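Local coordinates for glycosyl hydrolase family 62 protein (Coprinopsis cinerea, PDB 5B6T) that hydrolyses alpha-L-arabinofuranosyl linkages, probably releasing arabinose side groups from arabinoxylan as a family 62 alpha-L-arabinofuranosidase, at residues A[95-107]-A[117-129]. Sequence-based numbering, arbitrary orientation.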
# COMPACT_ATOMS: atom_id res chain seq x y z
N TRP A 95 -9.35 -14.15 -5.39
CA TRP A 95 -8.44 -13.15 -4.87
C TRP A 95 -7.77 -12.46 -6.05
O TRP A 95 -7.46 -13.08 -7.09
CB TRP A 95 -7.37 -13.76 -3.96
CG TRP A 95 -7.89 -14.38 -2.72
CD1 TRP A 95 -8.30 -15.66 -2.57
CD2 TRP A 95 -8.02 -13.76 -1.43
NE1 TRP A 95 -8.70 -15.88 -1.26
CE2 TRP A 95 -8.53 -14.73 -0.55
CE3 TRP A 95 -7.74 -12.48 -0.95
CZ2 TRP A 95 -8.78 -14.45 0.79
CZ3 TRP A 95 -7.99 -12.20 0.40
CH2 TRP A 95 -8.52 -13.19 1.24
N TYR A 96 -7.58 -11.14 -5.89
CA TYR A 96 -6.80 -10.32 -6.81
C TYR A 96 -5.56 -9.84 -6.11
O TYR A 96 -5.59 -9.54 -4.89
CB TYR A 96 -7.61 -9.11 -7.33
CG TYR A 96 -8.53 -9.43 -8.47
CD1 TYR A 96 -9.67 -10.18 -8.28
CD2 TYR A 96 -8.25 -8.99 -9.76
CE1 TYR A 96 -10.50 -10.52 -9.35
CE2 TYR A 96 -9.06 -9.31 -10.81
CZ TYR A 96 -10.18 -10.07 -10.62
OH TYR A 96 -11.00 -10.39 -11.69
N LEU A 97 -4.48 -9.74 -6.89
CA LEU A 97 -3.22 -9.11 -6.47
C LEU A 97 -2.93 -8.05 -7.54
O LEU A 97 -2.68 -8.40 -8.71
CB LEU A 97 -2.09 -10.14 -6.41
CG LEU A 97 -0.81 -9.67 -5.73
CD1 LEU A 97 -1.02 -9.41 -4.23
CD2 LEU A 97 0.34 -10.66 -5.94
N VAL A 98 -3.06 -6.80 -7.13
CA VAL A 98 -2.88 -5.63 -7.95
C VAL A 98 -1.47 -5.10 -7.71
O VAL A 98 -0.98 -5.13 -6.57
CB VAL A 98 -3.96 -4.58 -7.62
CG1 VAL A 98 -3.65 -3.22 -8.25
CG2 VAL A 98 -5.30 -5.08 -8.08
N TYR A 99 -0.80 -4.68 -8.77
CA TYR A 99 0.60 -4.20 -8.69
C TYR A 99 0.94 -3.47 -9.98
O TYR A 99 0.09 -3.36 -10.90
CB TYR A 99 1.57 -5.38 -8.44
CG TYR A 99 1.38 -6.52 -9.43
CD1 TYR A 99 0.51 -7.55 -9.15
CD2 TYR A 99 2.11 -6.59 -10.62
CE1 TYR A 99 0.30 -8.58 -10.03
CE2 TYR A 99 1.92 -7.64 -11.50
CZ TYR A 99 1.02 -8.65 -11.20
OH TYR A 99 0.79 -9.69 -12.08
N GLN A 100 2.18 -2.98 -10.06
CA GLN A 100 2.63 -2.29 -11.28
C GLN A 100 3.70 -3.12 -11.97
O GLN A 100 4.51 -3.81 -11.33
CB GLN A 100 3.19 -0.91 -10.93
CG GLN A 100 4.50 -0.95 -10.16
CD GLN A 100 4.61 0.06 -9.04
OE1 GLN A 100 3.64 0.43 -8.39
NE2 GLN A 100 5.81 0.50 -8.79
N ASN A 101 3.71 -3.06 -13.29
CA ASN A 101 4.70 -3.73 -14.10
C ASN A 101 5.17 -2.82 -15.24
O ASN A 101 5.70 -3.33 -16.24
CB ASN A 101 4.13 -5.04 -14.68
CG ASN A 101 3.07 -4.81 -15.73
OD1 ASN A 101 2.48 -3.73 -15.82
ND2 ASN A 101 2.80 -5.85 -16.51
N GLY A 102 4.99 -1.52 -15.08
CA GLY A 102 5.09 -0.55 -16.19
C GLY A 102 3.70 -0.06 -16.64
O GLY A 102 3.54 1.08 -17.14
N ASN A 103 2.71 -0.92 -16.42
CA ASN A 103 1.29 -0.60 -16.55
C ASN A 103 0.65 -0.86 -15.16
O ASN A 103 1.36 -1.20 -14.20
CB ASN A 103 0.70 -1.49 -17.66
CG ASN A 103 -0.60 -0.97 -18.25
OD1 ASN A 103 -1.44 -0.32 -17.61
ND2 ASN A 103 -0.80 -1.32 -19.51
N ALA A 104 -0.65 -0.66 -15.05
CA ALA A 104 -1.43 -1.08 -13.89
C ALA A 104 -1.84 -2.51 -14.13
O ALA A 104 -2.56 -2.80 -15.08
CB ALA A 104 -2.65 -0.18 -13.74
N ALA A 105 -1.38 -3.42 -13.27
CA ALA A 105 -1.50 -4.86 -13.51
C ALA A 105 -2.19 -5.62 -12.40
O ALA A 105 -2.37 -5.12 -11.26
CB ALA A 105 -0.13 -5.46 -13.76
N TYR A 106 -2.59 -6.86 -12.72
CA TYR A 106 -3.15 -7.72 -11.71
C TYR A 106 -2.97 -9.19 -12.03
O TYR A 106 -2.84 -9.57 -13.22
CB TYR A 106 -4.65 -7.44 -11.51
CG TYR A 106 -5.48 -7.78 -12.74
CD1 TYR A 106 -5.64 -6.84 -13.76
CD2 TYR A 106 -6.07 -9.03 -12.88
CE1 TYR A 106 -6.37 -7.13 -14.89
CE2 TYR A 106 -6.83 -9.34 -14.01
CZ TYR A 106 -6.94 -8.40 -15.01
OH TYR A 106 -7.68 -8.68 -16.14
N SER A 107 -2.95 -10.00 -10.97
CA SER A 107 -3.05 -11.46 -11.04
C SER A 107 -4.27 -11.90 -10.25
O SER A 107 -4.76 -11.18 -9.37
CB SER A 107 -1.79 -12.12 -10.46
OG SER A 107 -0.66 -11.77 -11.21
N GLY A 117 -0.09 -20.27 -7.36
CA GLY A 117 -1.24 -20.12 -8.26
C GLY A 117 -1.46 -18.76 -8.87
O GLY A 117 -2.31 -18.61 -9.75
N TRP A 118 -0.71 -17.75 -8.44
CA TRP A 118 -0.95 -16.40 -9.00
C TRP A 118 -0.66 -16.34 -10.49
O TRP A 118 0.43 -16.71 -10.95
CB TRP A 118 -0.15 -15.37 -8.24
CG TRP A 118 -0.65 -15.18 -6.83
CD1 TRP A 118 -0.08 -15.66 -5.67
CD2 TRP A 118 -1.83 -14.48 -6.43
NE1 TRP A 118 -0.83 -15.31 -4.59
CE2 TRP A 118 -1.92 -14.58 -5.02
CE3 TRP A 118 -2.81 -13.77 -7.12
CZ2 TRP A 118 -2.96 -13.99 -4.30
CZ3 TRP A 118 -3.84 -13.19 -6.42
CH2 TRP A 118 -3.89 -13.27 -5.01
N THR A 119 -1.63 -15.82 -11.24
CA THR A 119 -1.57 -15.81 -12.69
C THR A 119 -0.51 -14.87 -13.23
O THR A 119 -0.06 -13.94 -12.57
CB THR A 119 -2.94 -15.42 -13.30
OG1 THR A 119 -3.40 -14.16 -12.74
CG2 THR A 119 -3.97 -16.48 -13.04
N ALA A 120 -0.10 -15.12 -14.48
CA ALA A 120 0.73 -14.20 -15.21
C ALA A 120 0.00 -12.85 -15.36
O ALA A 120 -1.21 -12.83 -15.42
CB ALA A 120 1.03 -14.77 -16.60
N PRO A 121 0.75 -11.73 -15.40
CA PRO A 121 0.09 -10.43 -15.30
C PRO A 121 -0.87 -10.13 -16.45
O PRO A 121 -0.60 -10.48 -17.64
CB PRO A 121 1.24 -9.44 -15.34
CG PRO A 121 2.43 -10.19 -14.89
CD PRO A 121 2.21 -11.61 -15.37
N ARG A 122 -2.00 -9.51 -16.09
CA ARG A 122 -2.89 -8.84 -17.06
C ARG A 122 -2.93 -7.36 -16.68
O ARG A 122 -2.52 -7.00 -15.57
CB ARG A 122 -4.30 -9.46 -17.05
CG ARG A 122 -4.34 -10.85 -17.69
CD ARG A 122 -5.69 -11.49 -17.45
NE ARG A 122 -5.81 -12.84 -18.04
CZ ARG A 122 -6.79 -13.26 -18.84
NH1 ARG A 122 -7.81 -12.47 -19.17
NH2 ARG A 122 -6.76 -14.51 -19.30
N THR A 123 -3.36 -6.49 -17.59
CA THR A 123 -3.39 -5.06 -17.29
C THR A 123 -4.81 -4.47 -17.31
O THR A 123 -5.69 -4.99 -18.01
CB THR A 123 -2.48 -4.26 -18.20
OG1 THR A 123 -2.89 -4.42 -19.55
CG2 THR A 123 -1.03 -4.70 -18.04
N PHE A 124 -5.01 -3.41 -16.52
CA PHE A 124 -6.29 -2.73 -16.41
C PHE A 124 -6.50 -1.72 -17.55
O PHE A 124 -7.62 -1.23 -17.78
CB PHE A 124 -6.34 -1.97 -15.07
CG PHE A 124 -6.51 -2.83 -13.86
CD1 PHE A 124 -7.67 -3.56 -13.65
CD2 PHE A 124 -5.51 -2.89 -12.88
CE1 PHE A 124 -7.85 -4.31 -12.52
CE2 PHE A 124 -5.70 -3.65 -11.72
CZ PHE A 124 -6.87 -4.36 -11.55
N TYR A 125 -5.41 -1.32 -18.21
CA TYR A 125 -5.47 -0.40 -19.34
C TYR A 125 -4.60 -0.96 -20.46
O TYR A 125 -3.68 -1.71 -20.22
CB TYR A 125 -4.87 0.96 -18.97
CG TYR A 125 -5.44 1.67 -17.74
CD1 TYR A 125 -6.54 2.50 -17.84
CD2 TYR A 125 -4.79 1.58 -16.52
CE1 TYR A 125 -7.01 3.18 -16.73
CE2 TYR A 125 -5.23 2.26 -15.42
CZ TYR A 125 -6.32 3.06 -15.52
OH TYR A 125 -6.74 3.77 -14.41
N SER A 126 -4.83 -0.50 -21.68
CA SER A 126 -3.99 -0.92 -22.80
C SER A 126 -2.58 -0.28 -22.80
O SER A 126 -1.64 -0.81 -23.39
CB SER A 126 -4.76 -0.68 -24.12
OG SER A 126 -4.83 0.71 -24.37
N GLY A 127 -2.41 0.81 -22.07
CA GLY A 127 -1.14 1.51 -21.93
C GLY A 127 -1.36 2.63 -20.94
O GLY A 127 -2.44 2.76 -20.40
N MET A 128 -0.35 3.45 -20.72
CA MET A 128 -0.49 4.57 -19.82
C MET A 128 -1.53 5.54 -20.36
O MET A 128 -1.41 6.01 -21.48
CB MET A 128 0.83 5.29 -19.64
CG MET A 128 0.81 6.30 -18.50
SD MET A 128 2.37 7.16 -18.23
CE MET A 128 3.44 5.79 -17.77
N PRO A 129 -2.58 5.83 -19.56
CA PRO A 129 -3.60 6.77 -20.01
C PRO A 129 -3.05 8.14 -20.38
O PRO A 129 -2.06 8.59 -19.79
CB PRO A 129 -4.53 6.88 -18.79
CG PRO A 129 -4.40 5.54 -18.12
CD PRO A 129 -2.95 5.17 -18.28
O HOH W 1 -3.63 -11.94 -14.43
O HOH W 2 -7.92 -7.02 -18.01
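The carbonyl of Y125 is gripped from opposite faces of its plane, by the side-chain amide of N103 and by the hydroxyl of T123. N103 ND2 lies 3.0 Å from Y125 O, above the carbonyl plane, in a bent bond of 143°. With CG anti to the backbone N (chi1 -159°), N103 carries its amide out to Y125, while its OD1 offers A104 N an in-plane lone pair. A leucine in its place would probably cost Y125 O one of these two donors and leave the A104 amide without this acceptor. N103 belongs to the hairpin turn between strands 94-100 and 104-109, where N101 OD1 takes its backbone N-H in an Asx turn.

The short strand 122-123 adds an antiparallel edge to the sheet: Y106 and R122 form a hydrogen-bonded pair, A105 and T123 a non-hydrogen-bonded one, and F124 N continues the ladder to A104 O. On the face bearing Y106 and R122, the CB of R122 covers the Y106 ring at 4.0 Å from its centroid, in a CH-pi contact. Y106 CD1 sits over the centre of the F124 ring, and V98 CG2 meets that ring's edge. Apolar V98 and F124 suit this buried spot; the phenol of Y106 packs its ring while its OH reaches a water that also donates to T123 O.

At the far end S107 OG, receiving the hydroxyl of Y99, donates to T119 O at 2.6 Å; serine suits because one hydroxyl can accept and donate at once. L97 CB lies over a face of the W118 indole. The outer strand of one blade of the five-bladed beta-propeller of family 62 is thus tied by polar links at both ends, with apolar contacts on both faces of the sheet, V98, Y106 and F124 on one and L97 with W118 on the other.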